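Local coordinates for protein peptidoglycan D,D-transpeptidase MrdA (PDB 7KIS) that probably cross-links the peptide stems of peptidoglycan as a membrane-attached penicillin-binding transpeptidase of the bacterial cell wall, and here holds the diazabicyclooctane inhibitor WCK 5153, at residues Phe350-Tyr354 and Arg365-Gly371; Lys330-Ala334 and Ser384-Phe389; Lys538-Val544 and Arg561-Leu567. All blocks are in the same frame, centred on the assembly; numbering follows the deposited sequence.

Contact 1. Residues Phe350-Tyr354 and Arg365-Gly371. With C9D ((2S,5R)-1-formyl-N'-[(3R)-pyrrolidine-3-carbonyl]-5-[(sulfooxy)amino]piperidine-2-carbohydrazide), chain C.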
loop_
_atom_site.group_PDB
_atom_site.type_symbol
_atom_site.label_atom_id
_atom_site.label_comp_id
_atom_site.label_asym_id
_atom_site.label_seq_id
_atom_site.Cartn_x
_atom_site.Cartn_y
_atom_site.Cartn_z
ATOM N N PHE A 350 -27.123 20.136 -2.787
ATOM C CA PHE A 350 -26.944 21.262 -1.880
ATOM C C PHE A 350 -26.447 20.777 -0.527
ATOM O O PHE A 350 -27.025 19.861 0.067
ATOM C CB PHE A 350 -28.243 22.045 -1.701
ATOM C CG PHE A 350 -28.057 23.363 -1.004
ATOM C CD1 PHE A 350 -27.501 24.442 -1.671
ATOM C CD2 PHE A 350 -28.422 23.519 0.323
ATOM C CE1 PHE A 350 -27.321 25.655 -1.033
ATOM C CE2 PHE A 350 -28.245 24.729 0.967
ATOM C CZ PHE A 350 -27.692 25.798 0.288
ATOM N N ASP A 351 -25.368 21.390 -0.046
ATOM C CA ASP A 351 -24.760 21.020 1.227
ATOM C C ASP A 351 -25.080 22.084 2.269
ATOM O O ASP A 351 -24.422 23.135 2.307
ATOM C CB ASP A 351 -23.244 20.858 1.068
ATOM C CG ASP A 351 -22.526 20.723 2.396
ATOM O OD1 ASP A 351 -23.108 20.149 3.340
ATOM O OD2 ASP A 351 -21.371 21.189 2.493
ATOM N N PRO A 352 -26.082 21.873 3.124
ATOM C CA PRO A 352 -26.341 22.803 4.227
ATOM C C PRO A 352 -25.449 22.598 5.440
ATOM O O PRO A 352 -25.664 23.256 6.460
ATOM C CB PRO A 352 -27.805 22.499 4.575
ATOM C CG PRO A 352 -27.949 21.046 4.277
ATOM C CD PRO A 352 -27.041 20.753 3.106
ATOM N N GLY A 353 -24.465 21.705 5.354
ATOM C CA GLY A 353 -23.630 21.359 6.481
ATOM C C GLY A 353 -23.974 20.042 7.139
ATOM O O GLY A 353 -23.354 19.696 8.152
ATOM N N TYR A 354 -24.933 19.297 6.594
ATOM C CA TYR A 354 -25.386 18.043 7.180
ATOM C C TYR A 354 -26.191 17.292 6.128
ATOM O O TYR A 354 -26.554 17.843 5.086
ATOM C CB TYR A 354 -26.229 18.284 8.436
ATOM C CG TYR A 354 -27.337 19.294 8.228
ATOM C CD1 TYR A 354 -27.148 20.635 8.537
ATOM C CD2 TYR A 354 -28.569 18.909 7.713
ATOM C CE1 TYR A 354 -28.155 21.562 8.344
ATOM C CE2 TYR A 354 -29.581 19.829 7.515
ATOM C CZ TYR A 354 -29.369 21.154 7.834
ATOM O OH TYR A 354 -30.373 22.073 7.642
ATOM N N ARG A 365 -23.274 15.040 9.825
ATOM C CA ARG A 365 -22.745 16.384 9.653
ATOM C C ARG A 365 -21.484 16.395 8.798
ATOM O O ARG A 365 -20.706 15.438 8.784
ATOM C CB ARG A 365 -22.467 17.014 11.019
ATOM C CG ARG A 365 -23.692 17.010 11.912
ATOM C CD ARG A 365 -23.452 17.686 13.247
ATOM N NE ARG A 365 -24.719 18.031 13.887
ATOM C CZ ARG A 365 -25.435 19.113 13.593
ATOM N NH1 ARG A 365 -26.580 19.348 14.221
ATOM N NH2 ARG A 365 -25.004 19.966 12.674
ATOM N N ASN A 366 -21.301 17.495 8.073
ATOM C CA ASN A 366 -20.140 17.708 7.224
ATOM C C ASN A 366 -18.963 18.196 8.064
ATOM O O ASN A 366 -19.137 18.768 9.144
ATOM C CB ASN A 366 -20.469 18.721 6.124
ATOM C CG ASN A 366 -19.492 18.674 4.963
ATOM O OD1 ASN A 366 -18.969 17.617 4.614
ATOM N ND2 ASN A 366 -19.251 19.828 4.349
ATOM N N TRP A 367 -17.748 17.959 7.560
ATOM C CA TRP A 367 -16.570 18.445 8.268
ATOM C C TRP A 367 -16.534 19.966 8.332
ATOM O O TRP A 367 -15.904 20.523 9.239
ATOM C CB TRP A 367 -15.290 17.914 7.614
ATOM C CG TRP A 367 -14.919 18.601 6.328
ATOM C CD1 TRP A 367 -15.241 18.202 5.063
ATOM C CD2 TRP A 367 -14.150 19.803 6.184
ATOM N NE1 TRP A 367 -14.725 19.082 4.141
ATOM C CE2 TRP A 367 -14.052 20.074 4.804
ATOM C CE3 TRP A 367 -13.539 20.678 7.089
ATOM C CZ2 TRP A 367 -13.367 21.182 4.308
ATOM C CZ3 TRP A 367 -12.861 21.778 6.593
ATOM C CH2 TRP A 367 -12.780 22.020 5.216
ATOM N N ASN A 368 -17.203 20.646 7.405
ATOM C CA ASN A 368 -17.437 22.081 7.501
ATOM C C ASN A 368 -18.882 22.292 7.935
ATOM O O ASN A 368 -19.814 22.023 7.170
ATOM C CB ASN A 368 -17.153 22.775 6.170
ATOM C CG ASN A 368 -17.423 24.265 6.221
ATOM O OD1 ASN A 368 -17.299 24.895 7.273
ATOM N ND2 ASN A 368 -17.795 24.840 5.082
ATOM N N ARG A 369 -19.059 22.772 9.168
ATOM C CA ARG A 369 -20.383 22.840 9.779
ATOM C C ARG A 369 -21.350 23.682 8.956
ATOM O O ARG A 369 -22.546 23.373 8.899
ATOM C CB ARG A 369 -20.279 23.367 11.209
ATOM C CG ARG A 369 -20.381 22.271 12.269
ATOM C CD ARG A 369 -19.533 21.059 11.891
ATOM N NE ARG A 369 -19.615 19.978 12.869
ATOM C CZ ARG A 369 -18.882 18.869 12.818
ATOM N NH1 ARG A 369 -18.011 18.695 11.832
ATOM N NH2 ARG A 369 -19.018 17.935 13.749
ATOM N N TYR A 370 -20.863 24.739 8.311
ATOM C CA TYR A 370 -21.742 25.702 7.665
ATOM C C TYR A 370 -22.035 25.361 6.210
ATOM O O TYR A 370 -22.787 26.095 5.558
ATOM C CB TYR A 370 -21.126 27.103 7.736
ATOM C CG TYR A 370 -20.563 27.473 9.091
ATOM C CD1 TYR A 370 -19.269 27.966 9.215
ATOM C CD2 TYR A 370 -21.326 27.342 10.246
ATOM C CE1 TYR A 370 -18.750 28.309 10.450
ATOM C CE2 TYR A 370 -20.815 27.683 11.484
ATOM C CZ TYR A 370 -19.528 28.166 11.580
ATOM O OH TYR A 370 -19.021 28.506 12.812
ATOM N N GLY A 371 -21.458 24.289 5.681
ATOM C CA GLY A 371 -21.830 23.798 4.373
ATOM C C GLY A 371 -20.999 24.399 3.252
ATOM O O GLY A 371 -20.374 25.450 3.388
HETATM O OAF C9D C . -6.576 16.723 4.539
HETATM S SAY C9D C . -7.965 17.086 5.038
HETATM O OAD C9D C . -7.909 17.570 6.471
HETATM O OAE C9D C . -8.346 18.202 4.091
HETATM O OAR C9D C . -9.029 15.771 4.896
HETATM N NAQ C9D C . -10.321 16.282 4.527
HETATM C CAU C9D C . -11.311 16.085 5.663
HETATM C CAJ C9D C . -10.575 15.674 6.883
HETATM C CB C9D C . -11.469 15.278 7.990
HETATM C CAM C9D C . -12.384 15.083 5.236
HETATM N N C9D C . -12.488 13.874 6.140
HETATM C CAG C9D C . -12.184 12.554 5.588
HETATM O OAA C9D C . -11.661 11.733 6.275
HETATM C CA C9D C . -12.334 14.074 7.631
HETATM C C C9D C . -13.695 14.267 8.279
HETATM O O C9D C . -13.752 14.502 9.437
HETATM N NAP C9D C . -14.947 14.176 7.490
HETATM N NAO C9D C . -16.168 14.378 8.189
HETATM C CAS C9D C . -16.568 13.446 9.243
HETATM O OAB C9D C . -15.886 12.512 9.515
HETATM C CAV C9D C . -17.913 13.696 10.028
HETATM C CAI C9D C . -17.984 15.223 10.384
HETATM C CAH C9D C . -17.682 15.304 11.939
HETATM N NAN C9D C . -18.083 14.111 12.421
HETATM C CAL C9D C . -17.866 13.022 11.211
#
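Tyr354 and Arg365 form one antiparallel, non-hydrogen-bonded pair with CA atoms 4.0 Å apart, and beside it Asn366 N donates to Gly353 O at 3.0 Å in an almost straight bond (178°). A type I turn, Asn368 to Gly371, then brings the backbones together, with Gly353 CA 3.7 Å from Gly371 CA. The positive phi and this close backbone approach suit glycine, which has no side chain, at both places. Gly353 CA makes a CH...O contact with Arg369 O.

With CG trans to the backbone N (chi1 170°), Asp351 brings OD1 to Gly353 N at 2.9 Å, an Asx turn in which the N-H comes from above the carboxylate plane. OD2 is gripped by Asp372 N and Asn385 ND2; Asn366 ND2 lies near it at a poor angle, the amide standing almost perpendicular to the carboxylate. Towards the inhibitor, Arg369 presents the guanidinium edge, NH1 lying 3.4 Å from CAH of the pyrrolidine, and Trp367 CB approaches the hydrazide nitrogen NAO. Segment 365-371, in the loop between strand 364-365 and helix 377-382, lines the pocket beside the end of strand 349-351, and Asn366 OD1 accepts from Asp386 N at the start of helix 386-396.

Contact 2. Residues Lys330-Ala334 and Ser384-Phe389. With C9D ((2S,5R)-1-formyl-N'-[(3R)-pyrrolidine-3-carbonyl]-5-[(sulfooxy)amino]piperidine-2-carbohydrazide), chain C.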
loop_
_atom_site.group_PDB
_atom_site.type_symbol
_atom_site.label_atom_id
_atom_site.label_comp_id
_atom_site.label_asym_id
_atom_site.label_seq_id
_atom_site.Cartn_x
_atom_site.Cartn_y
_atom_site.Cartn_z
ATOM N N LYS A 330 -13.043 8.430 -1.318
ATOM C CA LYS A 330 -14.116 9.151 -1.999
ATOM C C LYS A 330 -14.032 9.117 -3.523
ATOM O O LYS A 330 -15.095 9.043 -4.162
ATOM C CB LYS A 330 -14.158 10.595 -1.481
ATOM C CG LYS A 330 -14.731 10.712 -0.076
ATOM C CD LYS A 330 -14.538 12.103 0.505
ATOM C CE LYS A 330 -15.150 12.202 1.893
ATOM N NZ LYS A 330 -15.395 13.612 2.299
ATOM N N PRO A 331 -12.858 9.175 -4.165
ATOM C CA PRO A 331 -12.840 8.977 -5.626
ATOM C C PRO A 331 -13.425 7.640 -6.051
ATOM O O PRO A 331 -14.224 7.585 -6.995
ATOM C CB PRO A 331 -11.349 9.094 -5.969
ATOM C CG PRO A 331 -10.792 9.958 -4.901
ATOM C CD PRO A 331 -11.528 9.563 -3.660
ATOM N N ALA A 332 -13.044 6.553 -5.375
ATOM C CA ALA A 332 -13.580 5.241 -5.719
ATOM C C ALA A 332 -15.074 5.159 -5.430
ATOM O O ALA A 332 -15.824 4.523 -6.180
ATOM C CB ALA A 332 -12.824 4.150 -4.963
ATOM N N VAL A 333 -15.526 5.797 -4.347
ATOM C CA VAL A 333 -16.955 5.827 -4.053
ATOM C C VAL A 333 -17.702 6.604 -5.129
ATOM O O VAL A 333 -18.800 6.218 -5.544
ATOM C CB VAL A 333 -17.196 6.419 -2.652
ATOM C CG1 VAL A 333 -18.681 6.432 -2.323
ATOM C CG2 VAL A 333 -16.419 5.638 -1.606
ATOM N N ALA A 334 -17.111 7.704 -5.607
ATOM C CA ALA A 334 -17.733 8.472 -6.680
ATOM C C ALA A 334 -17.869 7.632 -7.943
ATOM O O ALA A 334 -18.891 7.697 -8.637
ATOM C CB ALA A 334 -16.925 9.737 -6.959
ATOM N N SER A 384 -13.559 17.623 -0.543
ATOM C CA SER A 384 -13.928 16.445 0.241
ATOM C C SER A 384 -15.179 16.710 1.078
ATOM O O SER A 384 -15.166 16.671 2.310
ATOM C CB SER A 384 -12.763 16.000 1.123
ATOM O OG SER A 384 -13.062 14.770 1.766
ATOM N N ASN A 385 -16.281 16.953 0.378
ATOM C CA ASN A 385 -17.557 17.170 1.040
ATOM C C ASN A 385 -18.135 15.832 1.484
ATOM O O ASN A 385 -18.141 14.864 0.719
ATOM C CB ASN A 385 -18.522 17.894 0.102
ATOM C CG ASN A 385 -19.777 18.371 0.810
ATOM O OD1 ASN A 385 -20.755 17.631 0.921
ATOM N ND2 ASN A 385 -19.754 19.607 1.300
ATOM N N ASP A 386 -18.622 15.774 2.724
ATOM C CA ASP A 386 -19.160 14.519 3.234
ATOM C C ASP A 386 -20.614 14.311 2.829
ATOM O O ASP A 386 -21.026 13.170 2.596
ATOM C CB ASP A 386 -19.025 14.460 4.758
ATOM C CG ASP A 386 -17.581 14.541 5.221
ATOM O OD1 ASP A 386 -16.730 13.835 4.643
ATOM O OD2 ASP A 386 -17.296 15.314 6.159
ATOM N N THR A 387 -21.398 15.388 2.741
ATOM C CA THR A 387 -22.814 15.248 2.414
ATOM C C THR A 387 -23.007 14.704 1.003
ATOM O O THR A 387 -23.939 13.930 0.754
ATOM C CB THR A 387 -23.528 16.590 2.577
ATOM O OG1 THR A 387 -22.920 17.566 1.723
ATOM C CG2 THR A 387 -23.437 17.060 4.018
ATOM N N TYR A 388 -22.143 15.106 0.066
ATOM C CA TYR A 388 -22.223 14.578 -1.293
ATOM C C TYR A 388 -22.083 13.062 -1.301
ATOM O O TYR A 388 -22.828 12.364 -1.999
ATOM C CB TYR A 388 -21.147 15.224 -2.168
ATOM C CG TYR A 388 -21.119 14.751 -3.610
ATOM C CD1 TYR A 388 -20.464 13.578 -3.969
ATOM C CD2 TYR A 388 -21.724 15.494 -4.615
ATOM C CE1 TYR A 388 -20.428 13.150 -5.282
ATOM C CE2 TYR A 388 -21.691 15.073 -5.932
ATOM C CZ TYR A 388 -21.042 13.901 -6.260
ATOM O OH TYR A 388 -21.008 13.478 -7.569
ATOM N N PHE A 389 -21.130 12.534 -0.533
ATOM C CA PHE A 389 -20.928 11.094 -0.478
ATOM C C PHE A 389 -21.853 10.419 0.525
ATOM O O PHE A 389 -22.111 9.217 0.396
ATOM C CB PHE A 389 -19.462 10.788 -0.165
ATOM C CG PHE A 389 -18.511 11.291 -1.216
ATOM C CD1 PHE A 389 -17.988 12.570 -1.141
ATOM C CD2 PHE A 389 -18.158 10.492 -2.291
ATOM C CE1 PHE A 389 -17.122 13.042 -2.109
ATOM C CE2 PHE A 389 -17.293 10.959 -3.262
ATOM C CZ PHE A 389 -16.774 12.235 -3.171
HETATM O OAF C9D C . -6.576 16.723 4.539
HETATM S SAY C9D C . -7.965 17.086 5.038
HETATM O OAD C9D C . -7.909 17.570 6.471
HETATM O OAE C9D C . -8.346 18.202 4.091
HETATM O OAR C9D C . -9.029 15.771 4.896
HETATM N NAQ C9D C . -10.321 16.282 4.527
HETATM C CAU C9D C . -11.311 16.085 5.663
HETATM C CAJ C9D C . -10.575 15.674 6.883
HETATM C CB C9D C . -11.469 15.278 7.990
HETATM C CAM C9D C . -12.384 15.083 5.236
HETATM N N C9D C . -12.488 13.874 6.140
HETATM C CAG C9D C . -12.184 12.554 5.588
HETATM O OAA C9D C . -11.661 11.733 6.275
HETATM C CA C9D C . -12.334 14.074 7.631
HETATM C C C9D C . -13.695 14.267 8.279
HETATM O O C9D C . -13.752 14.502 9.437
HETATM N NAP C9D C . -14.947 14.176 7.490
HETATM N NAO C9D C . -16.168 14.378 8.189
HETATM C CAS C9D C . -16.568 13.446 9.243
HETATM O OAB C9D C . -15.886 12.512 9.515
HETATM C CAV C9D C . -17.913 13.696 10.028
HETATM C CAI C9D C . -17.984 15.223 10.384
HETATM C CAH C9D C . -17.682 15.304 11.939
HETATM N NAN C9D C . -18.083 14.111 12.421
HETATM C CAL C9D C . -17.866 13.022 11.211
#
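Lys330, on the first turn of helix 330-340, reaches across to Ser384 and Asp386, joining the SxxK motif that begins at Ser327, the predicted acylated serine, to the SxD motif of the penicillin-binding transpeptidase fold. The polar contacts gather at its ammonium group. NZ donates to Ser384 OG at 2.7 Å and forms a salt bridge with Asp386 OD1, also at 2.7 Å, approaching from above the carboxylate plane (36° out of it). A weak bond to Asn385 O adds to the grip. The lysine chain, extended beyond CG, carries its ammonium from the helix to these acceptors. Asp386 OD2 accepts from Trp367 N and, in a weak and doubtful bond, from the inhibitor's NAO.

The apolar contacts centre on Phe389. Lys330 CB sits over one face of its ring, a CH-pi contact 3.7 Å from the centroid, while Tyr388 CD1 lies over the opposite face. Val333 CG1 and Ala334 CB, both apolar, pack against the ring edge.

Backbone capping shapes the 384-389 segment. A Schellman motif ends the preceding helix at Ser384, and Asn385, the N-cap of the next, accepts from Tyr388 N through OD1 at 3.0 Å, the donor lying in the carbonyl plane.

Contact 3. Residues Lys538-Val544 and Arg561-Leu567; sequences KSGTAQV and RHRDHAL. With C9D ((2S,5R)-1-formyl-N'-[(3R)-pyrrolidine-3-carbonyl]-5-[(sulfooxy)amino]piperidine-2-carbohydrazide), chain C.
A methyl of Val544 lies over the face of the His565 ring: CG2 is 4.0 Å from the centroid and 16° off the ring normal, a CH-pi contact. Ala542 CB comes to the edge of the same ring, near its plane, so two methyl groups frame the histidine from different directions. The ring's ND1 is held by Asn587 N, which helps set the rotation of the ring. At the exposed end, Val544 turns its other branch, CG1, over one face of the Arg561 guanidinium, 3.8 Å from NH1. Further in, Ala542 CB packs on Leu567 CD1 at 3.7 Å.

Beneath these side chains runs an antiparallel ladder. Gly540 and Leu567 exchange both hydrogen bonds, and Ala542 N gives to His565 O at 2.8 Å with a 170° angle. The lysine, serine, glycine and threonine of 538-541 form the KSGT motif of the penicillin-binding proteins, on an outermost strand of the five-stranded sheet. Thr541 sets OG1 between its backbone N and carbonyl carbon (chi1 55°), where it donates to the inhibitor's formyl oxygen OAA. Ser539 OG, bonded to Thr523 OG1, adds a weak bond to sulfate oxygen OAF. The strand bonds thus hold the backbone in place while its hydroxyls, short and polar, meet a sulfate oxygen and the formyl oxygen of the ligand.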
loop_
_atom_site.group_PDB
_atom_site.type_symbol
_atom_site.label_atom_id
_atom_site.label_comp_id
_atom_site.label_asym_id
_atom_site.label_seq_id
_atom_site.Cartn_x
_atom_site.Cartn_y
_atom_site.Cartn_z
ATOM N N LYS A 538 -5.522 12.877 -3.167
ATOM C CA LYS A 538 -6.589 13.245 -2.246
ATOM C C LYS A 538 -6.148 12.941 -0.824
ATOM O O LYS A 538 -5.628 11.855 -0.552
ATOM C CB LYS A 538 -7.899 12.520 -2.554
ATOM C CG LYS A 538 -9.029 13.022 -1.678
ATOM C CD LYS A 538 -10.333 12.324 -1.954
ATOM C CE LYS A 538 -11.464 13.043 -1.253
ATOM N NZ LYS A 538 -11.055 13.410 0.131
ATOM N N SER A 539 -6.361 13.897 0.072
ATOM C CA SER A 539 -6.005 13.734 1.470
ATOM C C SER A 539 -7.182 13.185 2.266
ATOM O O SER A 539 -8.338 13.236 1.838
ATOM C CB SER A 539 -5.553 15.065 2.070
ATOM O OG SER A 539 -6.330 16.141 1.574
ATOM N N GLY A 540 -6.868 12.653 3.441
ATOM C CA GLY A 540 -7.889 12.157 4.341
ATOM C C GLY A 540 -7.326 11.988 5.734
ATOM O O GLY A 540 -6.159 12.286 6.002
ATOM N N THR A 541 -8.185 11.503 6.623
ATOM C CA THR A 541 -7.837 11.232 8.008
ATOM C C THR A 541 -8.365 9.853 8.369
ATOM O O THR A 541 -9.433 9.448 7.899
ATOM C CB THR A 541 -8.407 12.288 8.967
ATOM O OG1 THR A 541 -9.822 12.395 8.781
ATOM C CG2 THR A 541 -7.765 13.642 8.709
ATOM N N ALA A 542 -7.618 9.133 9.197
ATOM C CA ALA A 542 -8.065 7.851 9.715
ATOM C C ALA A 542 -8.611 8.026 11.126
ATOM O O ALA A 542 -8.248 8.961 11.840
ATOM C CB ALA A 542 -6.920 6.835 9.718
ATOM N N GLN A 543 -9.508 7.125 11.513
ATOM C CA GLN A 543 -10.228 7.255 12.772
ATOM C C GLN A 543 -9.464 6.568 13.894
ATOM O O GLN A 543 -8.926 5.472 13.712
ATOM C CB GLN A 543 -11.629 6.646 12.669
ATOM C CG GLN A 543 -12.391 6.861 11.356
ATOM C CD GLN A 543 -12.172 8.218 10.705
ATOM O OE1 GLN A 543 -11.992 8.306 9.489
ATOM N NE2 GLN A 543 -12.219 9.281 11.499
ATOM N N VAL A 544 -9.398 7.228 15.046
ATOM C CA VAL A 544 -8.837 6.624 16.252
ATOM C C VAL A 544 -9.804 6.803 17.419
ATOM O O VAL A 544 -10.872 6.191 17.456
ATOM C CB VAL A 544 -7.451 7.208 16.591
ATOM C CG1 VAL A 544 -6.747 6.334 17.611
ATOM C CG2 VAL A 544 -6.600 7.326 15.339
ATOM N N ARG A 561 -5.239 10.601 25.570
ATOM C CA ARG A 561 -4.689 9.763 24.515
ATOM C C ARG A 561 -4.195 10.641 23.363
ATOM O O ARG A 561 -3.753 11.769 23.592
ATOM C CB ARG A 561 -5.727 8.741 24.045
ATOM C CG ARG A 561 -5.121 7.503 23.376
ATOM C CD ARG A 561 -6.163 6.444 22.994
ATOM N NE ARG A 561 -7.414 6.984 22.453
ATOM C CZ ARG A 561 -7.524 7.854 21.447
ATOM N NH1 ARG A 561 -6.456 8.322 20.809
ATOM N NH2 ARG A 561 -8.728 8.263 21.072
ATOM N N HIS A 562 -4.267 10.148 22.129
ATOM C CA HIS A 562 -3.566 10.780 21.021
ATOM C C HIS A 562 -4.508 11.082 19.862
ATOM O O HIS A 562 -5.679 10.693 19.847
ATOM C CB HIS A 562 -2.407 9.900 20.534
ATOM C CG HIS A 562 -1.067 10.354 21.019
ATOM N ND1 HIS A 562 -0.608 11.641 20.837
ATOM C CD2 HIS A 562 -0.090 9.697 21.687
ATOM C CE1 HIS A 562 0.596 11.756 21.368
ATOM N NE2 HIS A 562 0.933 10.590 21.892
ATOM N N ARG A 563 -3.953 11.794 18.886
ATOM C CA ARG A 563 -4.679 12.300 17.729
ATOM C C ARG A 563 -4.904 11.186 16.703
ATOM O O ARG A 563 -4.617 10.011 16.947
ATOM C CB ARG A 563 -3.925 13.482 17.135
ATOM C CG ARG A 563 -3.431 14.480 18.173
ATOM C CD ARG A 563 -2.153 15.170 17.724
ATOM N NE ARG A 563 -1.930 16.424 18.440
ATOM C CZ ARG A 563 -1.122 16.554 19.487
ATOM N NH1 ARG A 563 -0.453 15.506 19.947
ATOM N NH2 ARG A 563 -0.982 17.734 20.075
ATOM N N ASP A 564 -5.423 11.553 15.532
ATOM C CA ASP A 564 -5.777 10.602 14.489
ATOM C C ASP A 564 -4.798 10.684 13.321
ATOM O O ASP A 564 -4.143 11.706 13.095
ATOM C CB ASP A 564 -7.223 10.808 14.013
ATOM C CG ASP A 564 -7.529 12.243 13.625
ATOM O OD1 ASP A 564 -6.616 12.964 13.179
ATOM O OD2 ASP A 564 -8.704 12.648 13.757
ATOM N N HIS A 565 -4.706 9.582 12.580
ATOM C CA HIS A 565 -3.719 9.460 11.511
ATOM C C HIS A 565 -4.089 10.301 10.294
ATOM O O HIS A 565 -5.259 10.396 9.911
ATOM C CB HIS A 565 -3.575 7.998 11.089
ATOM C CG HIS A 565 -3.531 7.034 12.233
ATOM N ND1 HIS A 565 -2.716 7.216 13.328
ATOM C CD2 HIS A 565 -4.199 5.876 12.449
ATOM C CE1 HIS A 565 -2.886 6.214 14.172
ATOM N NE2 HIS A 565 -3.781 5.387 13.661
ATOM N N ALA A 566 -3.073 10.912 9.688
ATOM C CA ALA A 566 -3.224 11.664 8.450
ATOM C C ALA A 566 -2.902 10.775 7.255
ATOM O O ALA A 566 -1.924 10.022 7.271
ATOM C CB ALA A 566 -2.315 12.893 8.451
ATOM N N LEU A 567 -3.731 10.867 6.215
ATOM C CA LEU A 567 -3.603 10.029 5.032
ATOM C C LEU A 567 -3.576 10.893 3.779
ATOM O O LEU A 567 -4.230 11.937 3.711
ATOM C CB LEU A 567 -4.755 9.016 4.932
ATOM C CG LEU A 567 -4.568 7.639 5.573
ATOM C CD1 LEU A 567 -4.478 7.753 7.084
ATOM C CD2 LEU A 567 -5.707 6.712 5.181
HETATM O OAF C9D C . -6.576 16.723 4.539
HETATM S SAY C9D C . -7.965 17.086 5.038
HETATM O OAD C9D C . -7.909 17.570 6.471
HETATM O OAE C9D C . -8.346 18.202 4.091
HETATM O OAR C9D C . -9.029 15.771 4.896
HETATM N NAQ C9D C . -10.321 16.282 4.527
HETATM C CAU C9D C . -11.311 16.085 5.663
HETATM C CAJ C9D C . -10.575 15.674 6.883
HETATM C CB C9D C . -11.469 15.278 7.990
HETATM C CAM C9D C . -12.384 15.083 5.236
HETATM N N C9D C . -12.488 13.874 6.140
HETATM C CAG C9D C . -12.184 12.554 5.588
HETATM O OAA C9D C . -11.661 11.733 6.275
HETATM C CA C9D C . -12.334 14.074 7.631
HETATM C C C9D C . -13.695 14.267 8.279
HETATM O O C9D C . -13.752 14.502 9.437
HETATM N NAP C9D C . -14.947 14.176 7.490
HETATM N NAO C9D C . -16.168 14.378 8.189
HETATM C CAS C9D C . -16.568 13.446 9.243
HETATM O OAB C9D C . -15.886 12.512 9.515
HETATM C CAV C9D C . -17.913 13.696 10.028
HETATM C CAI C9D C . -17.984 15.223 10.384
HETATM C CAH C9D C . -17.682 15.304 11.939
HETATM N NAN C9D C . -18.083 14.111 12.421
HETATM C CAL C9D C . -17.866 13.022 11.211
#

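In the fold
All three contacts belong to the transpeptidase domain and touch the same inhibitor. The segments of contact 1 fall between the two of contact 2 in the sequence, whereas contact 3 follows both. The centres of contacts 1 and 2 are about 13 Å apart, and the two join directly where the 365-371 loop meets the start of helix 386-396. Contact 3 belongs to the five-stranded antiparallel sheet, its centre about 17 Å from that of contact 2; they meet where Lys538 NZ bonds weakly to Ser384 OG. Contacts 1 and 3, about 20 Å apart centre to centre, do not touch. Helices 330-340 and 386-396, the edge of the sheet and the 365-371 loop thus surround one ligand pocket.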